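Local coordinates for protein DNA ligase (PDB 3GDE) that probably seals nicks in double-stranded DNA during replication, recombination and repair, consuming ATP with a magnesium cofactor, at residues M4-F9 and L115-V120; F12-E17 and A155-R160; L428-V433 and F503-Q508; V467-T472 and F524-R529. One frame throughout, in Å; residues are numbered along the deposited sequence.

Interaction 1 of 4, residues M4-F9 and L115-V120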
loop_
_atom_site.group_PDB
_atom_site.type_symbol
_atom_site.label_atom_id
_atom_site.label_comp_id
_atom_site.label_asym_id
_atom_site.label_seq_id
_atom_site.Cartn_x
_atom_site.Cartn_y
_atom_site.Cartn_z
ATOM N N MET A 4 7.927 12.341 25.305
ATOM C CA MET A 4 9.066 12.188 24.385
ATOM C C MET A 4 9.159 13.381 23.432
ATOM O O MET A 4 8.175 13.764 22.823
ATOM C CB MET A 4 8.961 10.890 23.574
ATOM C CG MET A 4 10.217 10.582 22.752
ATOM S SD MET A 4 10.059 9.205 21.598
ATOM C CE MET A 4 10.060 7.814 22.717
ATOM N N LEU A 5 10.335 13.977 23.328
ATOM C CA LEU A 5 10.596 14.951 22.272
ATOM C C LEU A 5 10.826 14.213 20.967
ATOM O O LEU A 5 11.494 13.174 20.944
ATOM C CB LEU A 5 11.832 15.807 22.572
ATOM C CG LEU A 5 11.864 16.944 23.607
ATOM C CD1 LEU A 5 10.549 17.732 23.741
ATOM C CD2 LEU A 5 12.299 16.387 24.946
ATOM N N PHE A 6 10.270 14.753 19.884
ATOM C CA PHE A 6 10.532 14.233 18.542
ATOM C C PHE A 6 12.045 14.178 18.304
ATOM O O PHE A 6 12.529 13.265 17.626
ATOM C CB PHE A 6 9.815 15.077 17.477
ATOM C CG PHE A 6 9.819 14.460 16.099
ATOM C CD1 PHE A 6 10.774 14.829 15.160
ATOM C CD2 PHE A 6 8.861 13.505 15.743
ATOM C CE1 PHE A 6 10.787 14.255 13.879
ATOM C CE2 PHE A 6 8.850 12.932 14.471
ATOM C CZ PHE A 6 9.816 13.299 13.534
ATOM N N ALA A 7 12.778 15.132 18.884
ATOM C CA ALA A 7 14.252 15.159 18.830
ATOM C C ALA A 7 14.936 13.922 19.411
ATOM O O ALA A 7 16.017 13.569 18.973
ATOM C CB ALA A 7 14.810 16.408 19.512
ATOM N N GLU A 8 14.338 13.291 20.418
ATOM C CA GLU A 8 14.900 12.051 20.943
ATOM C C GLU A 8 14.743 10.958 19.885
ATOM O O GLU A 8 15.687 10.220 19.595
ATOM C CB GLU A 8 14.259 11.644 22.272
ATOM C CG GLU A 8 14.775 10.298 22.786
ATOM C CD GLU A 8 14.126 9.830 24.086
ATOM O OE1 GLU A 8 14.559 8.775 24.599
ATOM O OE2 GLU A 8 13.200 10.502 24.596
ATOM N N PHE A 9 13.547 10.886 19.309
ATOM C CA PHE A 9 13.252 10.001 18.191
ATOM C C PHE A 9 14.155 10.291 16.987
ATOM O O PHE A 9 14.700 9.366 16.373
ATOM C CB PHE A 9 11.755 10.116 17.836
ATOM C CG PHE A 9 11.392 9.547 16.491
ATOM C CD1 PHE A 9 11.324 8.166 16.297
ATOM C CD2 PHE A 9 11.110 10.393 15.421
ATOM C CE1 PHE A 9 10.982 7.639 15.062
ATOM C CE2 PHE A 9 10.777 9.869 14.170
ATOM C CZ PHE A 9 10.713 8.487 13.997
ATOM N N LEU A 115 10.369 19.763 19.764
ATOM C CA LEU A 115 8.957 19.577 20.079
ATOM C C LEU A 115 8.659 18.142 20.387
ATOM O O LEU A 115 9.402 17.255 20.006
ATOM C CB LEU A 115 7.990 20.113 19.012
ATOM C CG LEU A 115 8.144 19.998 17.499
ATOM C CD1 LEU A 115 8.900 21.203 17.017
ATOM C CD2 LEU A 115 8.767 18.699 17.000
ATOM N N THR A 116 7.570 17.947 21.114
ATOM C CA THR A 116 7.157 16.636 21.554
ATOM C C THR A 116 6.526 15.884 20.401
ATOM O O THR A 116 5.952 16.485 19.481
ATOM C CB THR A 116 6.150 16.725 22.731
ATOM O OG1 THR A 116 4.944 17.358 22.289
ATOM C CG2 THR A 116 6.747 17.516 23.898
ATOM N N VAL A 117 6.642 14.567 20.456
ATOM C CA VAL A 117 5.935 13.695 19.545
ATOM C C VAL A 117 4.433 13.995 19.647
ATOM O O VAL A 117 3.710 13.949 18.651
ATOM C CB VAL A 117 6.239 12.220 19.881
ATOM C CG1 VAL A 117 5.478 11.270 18.961
ATOM C CG2 VAL A 117 7.753 11.970 19.811
ATOM N N ARG A 118 3.977 14.330 20.851
ATOM C CA ARG A 118 2.571 14.635 21.078
ATOM C C ARG A 118 2.129 15.862 20.269
ATOM O O ARG A 118 1.104 15.815 19.590
ATOM C CB ARG A 118 2.295 14.807 22.580
ATOM C CG ARG A 118 0.850 14.467 22.998
ATOM C CD ARG A 118 0.616 12.959 23.306
ATOM N NE ARG A 118 1.688 12.088 22.813
ATOM C CZ ARG A 118 1.676 11.421 21.657
ATOM N NH1 ARG A 118 0.628 11.493 20.834
ATOM N NH2 ARG A 118 2.726 10.682 21.326
ATOM N N LYS A 119 2.916 16.937 20.323
ATOM C CA LYS A 119 2.667 18.121 19.500
ATOM C C LYS A 119 2.708 17.840 17.991
ATOM O O LYS A 119 1.874 18.364 17.245
ATOM C CB LYS A 119 3.629 19.262 19.835
ATOM C CG LYS A 119 3.091 20.632 19.407
ATOM C CD LYS A 119 4.174 21.534 18.851
ATOM C CE LYS A 119 4.000 22.960 19.376
ATOM N NZ LYS A 119 4.761 23.145 20.674
ATOM N N VAL A 120 3.668 17.028 17.551
ATOM C CA VAL A 120 3.742 16.605 16.143
ATOM C C VAL A 120 2.449 15.894 15.720
ATOM O O VAL A 120 1.851 16.222 14.705
ATOM C CB VAL A 120 4.970 15.692 15.863
ATOM C CG1 VAL A 120 4.892 15.094 14.470
ATOM C CG2 VAL A 120 6.259 16.480 16.015
HETATM O O HOH W 1 5.465 13.325 23.359
#
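Met4 meets Val117 through backbone and side chain together. Its carbonyl O accepts from Val117 N at 2.9 Å, and a water that donates to the same oxygen accepts in turn from Arg118 N. The two side chains run side by side, pointing the same way, with Met4 SD 4.0 Å from Val117 CG2. Leu5, the N-cap of helix 6-16, lies opposite Thr116, the N-cap of helix 117-129, in a single backbone bridge, and its CD1 touches Thr116 CG2 at 3.8 Å. Thr116 OG1 turns back to its own helix, where it accepts from Lys119 N at 2.9 Å. An alanine at Thr116 would probably leave Lys119 N without this capping acceptor and open a gap beside Leu5 CD1 where the methyl had been. Phe6 N donates to Leu115 O at 2.7 Å, in the plane of the carbonyl, which completes the bridge. Phe6 CG, anti to the backbone N (chi1 -169°), is set beside Val120, and CD2 of the ring lies 4.0 Å from Val120 CG2; the two side chains cross at about a right angle. Phe6 CB rests on Leu115 CD2 at 3.8 Å. Beyond them, Tyr157 and Leu158 of helix 152-162 also touch the Phe6 ring. Two helix N-termini are thus tied by one short beta bridge within the all-helical N-terminal DNA ligase domain.

Interaction 2 of 4, residues F12-E17 and A155-R160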
loop_
_atom_site.group_PDB
_atom_site.type_symbol
_atom_site.label_atom_id
_atom_site.label_comp_id
_atom_site.label_asym_id
_atom_site.label_seq_id
_atom_site.Cartn_x
_atom_site.Cartn_y
_atom_site.Cartn_z
ATOM N N PHE A 12 17.718 9.159 17.519
ATOM C CA PHE A 12 17.685 7.701 17.403
ATOM C C PHE A 12 17.706 7.249 15.934
ATOM O O PHE A 12 18.449 6.335 15.583
ATOM C CB PHE A 12 16.466 7.123 18.128
ATOM C CG PHE A 12 16.249 5.650 17.874
ATOM C CD1 PHE A 12 17.171 4.708 18.325
ATOM C CD2 PHE A 12 15.119 5.211 17.201
ATOM C CE1 PHE A 12 16.978 3.348 18.093
ATOM C CE2 PHE A 12 14.909 3.852 16.967
ATOM C CZ PHE A 12 15.844 2.918 17.410
ATOM N N CYS A 13 16.898 7.899 15.090
ATOM C CA CYS A 13 16.807 7.568 13.661
ATOM C C CYS A 13 18.101 7.860 12.917
ATOM O O CYS A 13 18.527 7.074 12.066
ATOM C CB CYS A 13 15.661 8.332 12.998
ATOM S SG CYS A 13 14.043 7.746 13.489
ATOM N N GLU A 14 18.719 8.993 13.244
ATOM C CA GLU A 14 19.976 9.389 12.637
ATOM C C GLU A 14 21.046 8.308 12.809
ATOM O O GLU A 14 21.771 7.992 11.862
ATOM C CB GLU A 14 20.448 10.706 13.219
ATOM C CG GLU A 14 21.437 11.416 12.329
ATOM C CD GLU A 14 22.814 11.510 12.933
ATOM O OE1 GLU A 14 23.319 10.491 13.463
ATOM O OE2 GLU A 14 23.390 12.624 12.884
ATOM N N ARG A 15 21.113 7.731 14.011
ATOM C CA ARG A 15 22.067 6.674 14.319
ATOM C C ARG A 15 21.797 5.379 13.536
ATOM O O ARG A 15 22.722 4.635 13.226
ATOM C CB ARG A 15 22.112 6.430 15.831
ATOM C CG ARG A 15 23.136 7.299 16.556
ATOM C CD ARG A 15 22.804 7.530 18.041
ATOM N NE ARG A 15 22.270 8.877 18.255
ATOM C CZ ARG A 15 23.012 9.951 18.538
ATOM N NH1 ARG A 15 24.332 9.845 18.671
ATOM N NH2 ARG A 15 22.430 11.139 18.692
ATOM N N LEU A 16 20.535 5.132 13.194
ATOM C CA LEU A 16 20.147 3.953 12.413
ATOM C C LEU A 16 20.588 4.024 10.957
ATOM O O LEU A 16 20.715 2.990 10.299
ATOM C CB LEU A 16 18.633 3.750 12.451
ATOM C CG LEU A 16 17.921 3.363 13.741
ATOM C CD1 LEU A 16 16.445 3.206 13.443
ATOM C CD2 LEU A 16 18.502 2.096 14.371
ATOM N N GLU A 17 20.791 5.240 10.451
ATOM C CA GLU A 17 21.206 5.453 9.063
ATOM C C GLU A 17 22.550 4.801 8.736
ATOM O O GLU A 17 22.770 4.343 7.621
ATOM C CB GLU A 17 21.276 6.949 8.737
ATOM C CG GLU A 17 19.957 7.664 8.866
ATOM C CD GLU A 17 19.765 8.766 7.848
ATOM O OE1 GLU A 17 20.633 8.935 6.958
ATOM O OE2 GLU A 17 18.720 9.457 7.938
ATOM N N ALA A 155 13.696 18.668 12.009
ATOM C CA ALA A 155 13.191 19.173 10.741
ATOM C C ALA A 155 13.452 18.171 9.617
ATOM O O ALA A 155 12.649 18.021 8.694
ATOM C CB ALA A 155 13.812 20.533 10.419
ATOM N N ARG A 156 14.586 17.491 9.710
ATOM C CA ARG A 156 14.951 16.431 8.779
ATOM C C ARG A 156 13.934 15.296 8.737
ATOM O O ARG A 156 13.414 14.987 7.671
ATOM C CB ARG A 156 16.328 15.900 9.140
ATOM C CG ARG A 156 16.803 14.714 8.330
ATOM C CD ARG A 156 18.300 14.776 8.312
ATOM N NE ARG A 156 18.910 13.503 8.613
ATOM C CZ ARG A 156 20.170 13.365 8.995
ATOM N NH1 ARG A 156 20.951 14.423 9.121
ATOM N NH2 ARG A 156 20.648 12.159 9.253
ATOM N N TYR A 157 13.652 14.682 9.891
ATOM C CA TYR A 157 12.714 13.543 9.949
ATOM C C TYR A 157 11.237 13.925 9.909
ATOM O O TYR A 157 10.410 13.112 9.546
ATOM C CB TYR A 157 13.045 12.598 11.104
ATOM C CG TYR A 157 14.388 11.950 10.887
ATOM C CD1 TYR A 157 14.551 10.965 9.915
ATOM C CD2 TYR A 157 15.512 12.359 11.616
ATOM C CE1 TYR A 157 15.786 10.387 9.684
ATOM C CE2 TYR A 157 16.757 11.791 11.390
ATOM C CZ TYR A 157 16.884 10.804 10.424
ATOM O OH TYR A 157 18.105 10.227 10.181
ATOM N N LEU A 158 10.908 15.159 10.274
ATOM C CA LEU A 158 9.551 15.673 10.075
ATOM C C LEU A 158 9.257 15.721 8.585
ATOM O O LEU A 158 8.181 15.317 8.128
ATOM C CB LEU A 158 9.408 17.083 10.664
ATOM C CG LEU A 158 8.509 17.381 11.876
ATOM C CD1 LEU A 158 7.999 16.146 12.602
ATOM C CD2 LEU A 158 9.175 18.360 12.863
ATOM N N THR A 159 10.229 16.219 7.838
ATOM C CA THR A 159 10.120 16.367 6.397
ATOM C C THR A 159 10.041 14.988 5.737
ATOM O O THR A 159 9.165 14.745 4.904
ATOM C CB THR A 159 11.320 17.187 5.854
ATOM O OG1 THR A 159 11.305 18.495 6.449
ATOM C CG2 THR A 159 11.278 17.321 4.325
ATOM N N ARG A 160 10.931 14.083 6.139
ATOM C CA ARG A 160 10.975 12.733 5.579
ATOM C C ARG A 160 9.714 11.939 5.911
ATOM O O ARG A 160 9.255 11.130 5.105
ATOM C CB ARG A 160 12.224 11.992 6.049
ATOM C CG ARG A 160 13.498 12.516 5.402
ATOM C CD ARG A 160 14.645 11.559 5.583
ATOM N NE ARG A 160 15.930 12.143 5.210
ATOM C CZ ARG A 160 17.098 11.569 5.485
ATOM N NH1 ARG A 160 17.130 10.415 6.132
ATOM N NH2 ARG A 160 18.236 12.149 5.133
HETATM O O HOH W 2 20.708 10.958 5.326
#
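Cys13 lies over Tyr157 in the tightly packed part of this contact. Its CB sits above the middle of the ring, 3.8 Å from the centroid and 13° off the normal, while Arg156 CG covers the opposite face. Beyond the ring, Tyr157 and Glu17 reach toward each other tip to tip. Tyr157 OH donates to Glu17 OE2 at 2.4 Å, a very short distance whose exact value is doubtful, with the carboxylate turned 82° from the ring plane. The same oxygen takes Arg160 NH1 at 2.6 Å on its syn side and lies 3.6 Å from Arg156 NH2, a longer salt bridge. Arg156 is held chiefly by Glu99, through NH1, and Arg160 NE also pairs with Asp93. An alanine in place of Glu17 would probably leave the Tyr157 hydroxyl without its acceptor and the two guanidiniums short of one balancing charge. The outer side is looser. A water joins Glu17 OE1 to Arg160 NH2, and Glu14, partly exposed, brings only its CG close to Arg156 NH2, at 3.3 Å; its OE2, 4.6 Å from Arg156 NH2, lies well out of the guanidinium plane, so only the charges are near. Helices 6-16 and 152-162 cross steeply, their short segments at 79°, and are joined by a CH-pi contact and a salt-bridge network within the helical N-terminal domain.

Interaction 3 of 4, residues L428-V433 and F503-Q508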
loop_
_atom_site.group_PDB
_atom_site.type_symbol
_atom_site.label_atom_id
_atom_site.label_comp_id
_atom_site.label_asym_id
_atom_site.label_seq_id
_atom_site.Cartn_x
_atom_site.Cartn_y
_atom_site.Cartn_z
ATOM N N LEU A 428 3.100 -6.123 -13.506
ATOM C CA LEU A 428 3.718 -5.776 -12.235
ATOM C C LEU A 428 3.458 -4.331 -11.932
ATOM O O LEU A 428 3.338 -3.509 -12.838
ATOM C CB LEU A 428 5.228 -6.022 -12.277
ATOM C CG LEU A 428 5.682 -7.482 -12.260
ATOM C CD1 LEU A 428 7.107 -7.581 -12.796
ATOM C CD2 LEU A 428 5.547 -8.080 -10.857
ATOM N N ASP A 429 3.354 -4.008 -10.654
ATOM C CA ASP A 429 3.344 -2.619 -10.296
ATOM C C ASP A 429 4.635 -2.236 -9.575
ATOM O O ASP A 429 5.021 -2.851 -8.576
ATOM C CB ASP A 429 2.056 -2.252 -9.582
ATOM C CG ASP A 429 0.957 -1.812 -10.571
ATOM O OD1 ASP A 429 0.065 -2.622 -10.945
ATOM O OD2 ASP A 429 1.024 -0.632 -10.997
ATOM N N LEU A 430 5.324 -1.262 -10.166
ATOM C CA LEU A 430 6.689 -0.940 -9.816
ATOM C C LEU A 430 6.822 0.557 -9.554
ATOM O O LEU A 430 6.147 1.367 -10.179
ATOM C CB LEU A 430 7.657 -1.407 -10.927
ATOM C CG LEU A 430 7.638 -2.910 -11.277
ATOM C CD1 LEU A 430 8.306 -3.204 -12.630
ATOM C CD2 LEU A 430 8.253 -3.781 -10.157
ATOM N N VAL A 431 7.681 0.911 -8.608
ATOM C CA VAL A 431 7.886 2.312 -8.243
ATOM C C VAL A 431 8.733 3.003 -9.315
ATOM O O VAL A 431 9.700 2.434 -9.803
ATOM C CB VAL A 431 8.576 2.455 -6.843
ATOM C CG1 VAL A 431 8.665 3.942 -6.420
ATOM C CG2 VAL A 431 7.820 1.659 -5.799
ATOM N N VAL A 432 8.357 4.226 -9.670
ATOM C CA VAL A 432 9.179 5.050 -10.549
ATOM C C VAL A 432 10.246 5.777 -9.730
ATOM O O VAL A 432 9.961 6.755 -9.026
ATOM C CB VAL A 432 8.339 6.060 -11.333
ATOM C CG1 VAL A 432 9.206 6.747 -12.408
ATOM C CG2 VAL A 432 7.158 5.376 -11.949
ATOM N N VAL A 433 11.469 5.274 -9.809
ATOM C CA VAL A 433 12.582 5.809 -9.018
ATOM C C VAL A 433 13.477 6.778 -9.804
ATOM O O VAL A 433 14.307 7.486 -9.224
ATOM C CB VAL A 433 13.417 4.674 -8.365
ATOM C CG1 VAL A 433 12.565 3.910 -7.349
ATOM C CG2 VAL A 433 14.012 3.720 -9.422
ATOM N N PHE A 503 3.763 2.560 -11.464
ATOM C CA PHE A 503 3.258 2.231 -12.805
ATOM C C PHE A 503 2.832 0.772 -12.853
ATOM O O PHE A 503 3.499 -0.078 -12.268
ATOM C CB PHE A 503 4.345 2.399 -13.879
ATOM C CG PHE A 503 4.690 3.821 -14.220
ATOM C CD1 PHE A 503 3.959 4.892 -13.716
ATOM C CD2 PHE A 503 5.758 4.084 -15.086
ATOM C CE1 PHE A 503 4.287 6.196 -14.045
ATOM C CE2 PHE A 503 6.092 5.389 -15.432
ATOM C CZ PHE A 503 5.360 6.450 -14.908
ATOM N N GLU A 504 1.737 0.477 -13.548
ATOM C CA GLU A 504 1.475 -0.897 -13.987
ATOM C C GLU A 504 2.289 -1.181 -15.258
ATOM O O GLU A 504 2.181 -0.456 -16.256
ATOM C CB GLU A 504 -0.013 -1.154 -14.228
ATOM C CG GLU A 504 -0.311 -2.628 -14.577
ATOM C CD GLU A 504 -1.779 -2.933 -14.784
ATOM O OE1 GLU A 504 -2.638 -2.087 -14.431
ATOM O OE2 GLU A 504 -2.079 -4.047 -15.290
ATOM N N VAL A 505 3.095 -2.238 -15.203
ATOM C CA VAL A 505 4.067 -2.564 -16.240
ATOM C C VAL A 505 3.868 -4.006 -16.725
ATOM O O VAL A 505 3.817 -4.942 -15.914
ATOM C CB VAL A 505 5.516 -2.402 -15.712
ATOM C CG1 VAL A 505 6.540 -2.738 -16.786
ATOM C CG2 VAL A 505 5.750 -0.991 -15.192
ATOM N N ALA A 506 3.754 -4.166 -18.047
ATOM C CA ALA A 506 3.772 -5.481 -18.678
ATOM C C ALA A 506 5.193 -5.804 -19.141
ATOM O O ALA A 506 6.027 -4.915 -19.293
ATOM C CB ALA A 506 2.802 -5.522 -19.857
ATOM N N TYR A 507 5.465 -7.079 -19.384
ATOM C CA TYR A 507 6.791 -7.509 -19.805
ATOM C C TYR A 507 6.687 -8.807 -20.602
ATOM O O TYR A 507 5.676 -9.507 -20.516
ATOM C CB TYR A 507 7.685 -7.714 -18.571
ATOM C CG TYR A 507 7.143 -8.739 -17.600
ATOM C CD1 TYR A 507 7.592 -10.054 -17.632
ATOM C CD2 TYR A 507 6.172 -8.391 -16.653
ATOM C CE1 TYR A 507 7.090 -11.008 -16.756
ATOM C CE2 TYR A 507 5.657 -9.348 -15.761
ATOM C CZ TYR A 507 6.125 -10.654 -15.822
ATOM O OH TYR A 507 5.636 -11.615 -14.950
ATOM N N GLN A 508 7.729 -9.128 -21.367
ATOM C CA GLN A 508 7.810 -10.428 -22.051
ATOM C C GLN A 508 8.455 -11.491 -21.162
ATOM O O GLN A 508 8.009 -12.643 -21.128
ATOM C CB GLN A 508 8.569 -10.318 -23.382
ATOM C CG GLN A 508 7.788 -9.611 -24.503
ATOM C CD GLN A 508 6.403 -10.191 -24.729
ATOM O OE1 GLN A 508 6.242 -11.402 -24.889
ATOM N NE2 GLN A 508 5.390 -9.325 -24.729
#
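Val432 CG2, anti to its own carbonyl carbon, and the Phe503 ring, whose CG is likewise anti to the carbonyl carbon (chi1 -73°), are brought together as a CH-pi contact. The methyl stands over the middle of the ring, 3.4 Å from the centroid and 2° off the normal, nearly equidistant from all six carbons. At the other end of the pair, Tyr507 holds CG between its backbone N and carbonyl carbon (chi1 59°), and its CE2 meets Leu428 CD1 at 3.7 Å, the two side chains crossing obliquely. Between these ends the strands are antiparallel. Leu428 and Val505 form a hydrogen-bonded pair, with Val505 N to Leu428 O at 2.7 Å, and Leu430 and Phe503 form another, with Leu430 N to Phe503 O at 3.0 Å. The side chains of these four residues share one face, on which Leu430 CD1 approaches Val505 CB; helix 473-483 packs on Phe503 and Val432. Asp429 and Glu504, the non-hydrogen-bonded pair, project from the other face, where Asp429 OD1 stands 4.4 Å from Glu504 OE1. The like charges are probably offset by Lys534 at Asp429 and by Arg529 and Arg531 at Glu504; Thr427 OG1 hydrogen-bonds Glu504 OE2. A phosphate ion, probably from the crystallisation liquor, lies about 4 Å from the Asp429 side chain. Strand 428-437 joined to 502-506, with a helix packed on the apolar face, fits the first and fourth strands of an OB-fold barrel.

Interaction 4 of 4, residues V467-T472 and F524-R529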
loop_
_atom_site.group_PDB
_atom_site.type_symbol
_atom_site.label_atom_id
_atom_site.label_comp_id
_atom_site.label_asym_id
_atom_site.label_seq_id
_atom_site.Cartn_x
_atom_site.Cartn_y
_atom_site.Cartn_z
ATOM N N VAL A 467 11.538 1.510 -18.668
ATOM C CA VAL A 467 10.421 1.478 -19.608
ATOM C C VAL A 467 10.323 2.771 -20.425
ATOM O O VAL A 467 10.493 3.864 -19.886
ATOM C CB VAL A 467 9.063 1.132 -18.896
ATOM C CG1 VAL A 467 8.648 2.208 -17.889
ATOM C CG2 VAL A 467 7.955 0.878 -19.909
ATOM N N ALA A 468 10.047 2.617 -21.727
ATOM C CA ALA A 468 9.933 3.746 -22.655
ATOM C C ALA A 468 8.768 3.570 -23.630
ATOM O O ALA A 468 8.303 4.544 -24.228
ATOM C CB ALA A 468 11.233 3.932 -23.413
ATOM N N THR A 469 8.293 2.334 -23.784
ATOM C CA THR A 469 7.167 2.052 -24.679
ATOM C C THR A 469 5.837 1.989 -23.937
ATOM O O THR A 469 5.791 1.693 -22.750
ATOM C CB THR A 469 7.374 0.740 -25.506
ATOM O OG1 THR A 469 7.584 -0.376 -24.625
ATOM C CG2 THR A 469 8.572 0.865 -26.417
ATOM N N GLY A 470 4.759 2.271 -24.659
ATOM C CA GLY A 470 3.411 2.152 -24.138
ATOM C C GLY A 470 2.809 3.485 -23.753
ATOM O O GLY A 470 1.670 3.527 -23.281
ATOM N N PHE A 471 3.564 4.568 -23.961
ATOM C CA PHE A 471 3.142 5.929 -23.574
ATOM C C PHE A 471 2.562 6.715 -24.752
ATOM O O PHE A 471 3.142 6.711 -25.837
ATOM C CB PHE A 471 4.332 6.735 -23.026
ATOM C CG PHE A 471 4.981 6.144 -21.810
ATOM C CD1 PHE A 471 4.440 6.349 -20.539
ATOM C CD2 PHE A 471 6.162 5.419 -21.924
ATOM C CE1 PHE A 471 5.050 5.818 -19.412
ATOM C CE2 PHE A 471 6.772 4.880 -20.804
ATOM C CZ PHE A 471 6.206 5.075 -19.541
ATOM N N THR A 472 1.435 7.394 -24.542
ATOM C CA THR A 472 0.983 8.430 -25.486
ATOM C C THR A 472 1.721 9.709 -25.141
ATOM O O THR A 472 2.354 9.799 -24.087
ATOM C CB THR A 472 -0.513 8.740 -25.371
ATOM O OG1 THR A 472 -0.796 9.263 -24.069
ATOM C CG2 THR A 472 -1.352 7.507 -25.611
ATOM N N PHE A 524 11.630 -6.400 -22.438
ATOM C CA PHE A 524 10.502 -5.722 -23.108
ATOM C C PHE A 524 9.397 -5.223 -22.169
ATOM O O PHE A 524 8.220 -5.551 -22.360
ATOM C CB PHE A 524 9.934 -6.557 -24.279
ATOM C CG PHE A 524 10.982 -7.010 -25.249
ATOM C CD1 PHE A 524 11.321 -8.352 -25.347
ATOM C CD2 PHE A 524 11.666 -6.091 -26.030
ATOM C CE1 PHE A 524 12.318 -8.774 -26.234
ATOM C CE2 PHE A 524 12.660 -6.505 -26.914
ATOM C CZ PHE A 524 12.980 -7.848 -27.014
ATOM N N PRO A 525 9.772 -4.384 -21.179
ATOM C CA PRO A 525 8.771 -3.786 -20.304
ATOM C C PRO A 525 7.918 -2.803 -21.107
ATOM O O PRO A 525 8.406 -2.167 -22.043
ATOM C CB PRO A 525 9.615 -3.050 -19.256
ATOM C CG PRO A 525 10.876 -2.732 -19.958
ATOM C CD PRO A 525 11.133 -3.906 -20.856
ATOM N N ARG A 526 6.644 -2.697 -20.760
ATOM C CA ARG A 526 5.736 -1.867 -21.532
ATOM C C ARG A 526 4.753 -1.235 -20.574
ATOM O O ARG A 526 4.154 -1.924 -19.756
ATOM C CB ARG A 526 5.016 -2.702 -22.617
ATOM C CG ARG A 526 3.964 -1.943 -23.440
ATOM C CD ARG A 526 3.467 -2.760 -24.662
ATOM N NE ARG A 526 4.446 -2.732 -25.749
ATOM C CZ ARG A 526 4.528 -1.768 -26.663
ATOM N NH1 ARG A 526 3.675 -0.746 -26.643
ATOM N NH2 ARG A 526 5.475 -1.820 -27.598
ATOM N N PHE A 527 4.593 0.080 -20.687
ATOM C CA PHE A 527 3.721 0.839 -19.805
ATOM C C PHE A 527 2.263 0.521 -20.097
ATOM O O PHE A 527 1.827 0.589 -21.243
ATOM C CB PHE A 527 4.006 2.336 -19.958
ATOM C CG PHE A 527 3.117 3.238 -19.113
ATOM C CD1 PHE A 527 3.351 3.398 -17.740
ATOM C CD2 PHE A 527 2.077 3.957 -19.701
ATOM C CE1 PHE A 527 2.539 4.233 -16.971
ATOM C CE2 PHE A 527 1.262 4.805 -18.935
ATOM C CZ PHE A 527 1.503 4.949 -17.573
ATOM N N VAL A 528 1.525 0.156 -19.053
ATOM C CA VAL A 528 0.086 -0.056 -19.146
ATOM C C VAL A 528 -0.667 1.196 -18.659
ATOM O O VAL A 528 -1.397 1.820 -19.431
ATOM C CB VAL A 528 -0.346 -1.327 -18.369
ATOM C CG1 VAL A 528 -1.828 -1.615 -18.576
ATOM C CG2 VAL A 528 0.500 -2.539 -18.808
ATOM N N ARG A 529 -0.472 1.560 -17.386
ATOM C CA ARG A 529 -1.043 2.776 -16.804
ATOM C C ARG A 529 -0.389 3.174 -15.479
ATOM O O ARG A 529 0.264 2.359 -14.814
ATOM C CB ARG A 529 -2.548 2.618 -16.584
ATOM C CG ARG A 529 -2.924 1.552 -15.573
ATOM C CD ARG A 529 -4.419 1.299 -15.632
ATOM N NE ARG A 529 -4.669 -0.119 -15.856
ATOM C CZ ARG A 529 -5.008 -0.665 -17.023
ATOM N NH1 ARG A 529 -5.187 0.067 -18.111
ATOM N NH2 ARG A 529 -5.185 -1.966 -17.084
HETATM O O HOH W 3 9.871 0.006 -22.902
HETATM O O HOH W 4 8.523 -2.922 -24.766
HETATM O O HOH W 5 -0.449 2.728 -22.084
#
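The loop leaving strand 461-467 runs beside strand 526-530 at what is probably the closing seam of the OB-fold barrel, with Thr469 O accepting from Phe527 N at 2.9 Å. Phe471 lies on Phe527 in an offset stack, centroids 4.3 Å apart and planes 18° apart. Phe471 CE1 sits over the ring toward its rim, 3.2 Å from Phe527 CG, while Phe527 CB covers a face of the Phe471 ring. Phe527 reaches this place with CG anti to its backbone N (chi1 178°), and its opposite face is covered by Arg529 N. Val467 CG2 comes 3.5 Å from Phe527 N, and Val467 CB faces Pro525 CB at 4.2 Å. Gly470 passes close to the strand, where a side-chain carbon would collide with Phe527 O; at its backbone angles a CB would also press on the carbonyl O of Thr469. On the outer side, two waters link Thr469 OG1 to Pro525 O, and Thr469 CB lies over a face of the Arg526 guanidinium, 3.8 Å from NH2. Phe503 adds a third ring, edge-to-face with Phe527. Val528 and Arg529, both opposite Glu504, form a classic beta bulge in this last OB-fold strand.

How the interactions relate
Interactions 1 and 2 belong to the helical N-terminal domain, interactions 3 and 4 to the OB-fold domain. The first two have centres 12 Å apart, share helix 6-16 and alternate along the chain; they touch where Val120 and Leu115 pack on Leu158, so helix 152-162 joins both. Interactions 3 and 4, centres 9 Å apart, also alternate and use neighbouring strands 502-506 and 526-530, which probably bond through Ala506 O to Arg526 N and Glu504 O to Val528 N. The two pairs follow in series along the chain, and interactions 1 and 3 lie about 38 Å apart between centres. Each pair thus ties distant sequence within its own domain; the adenylation domain comes between them in sequence.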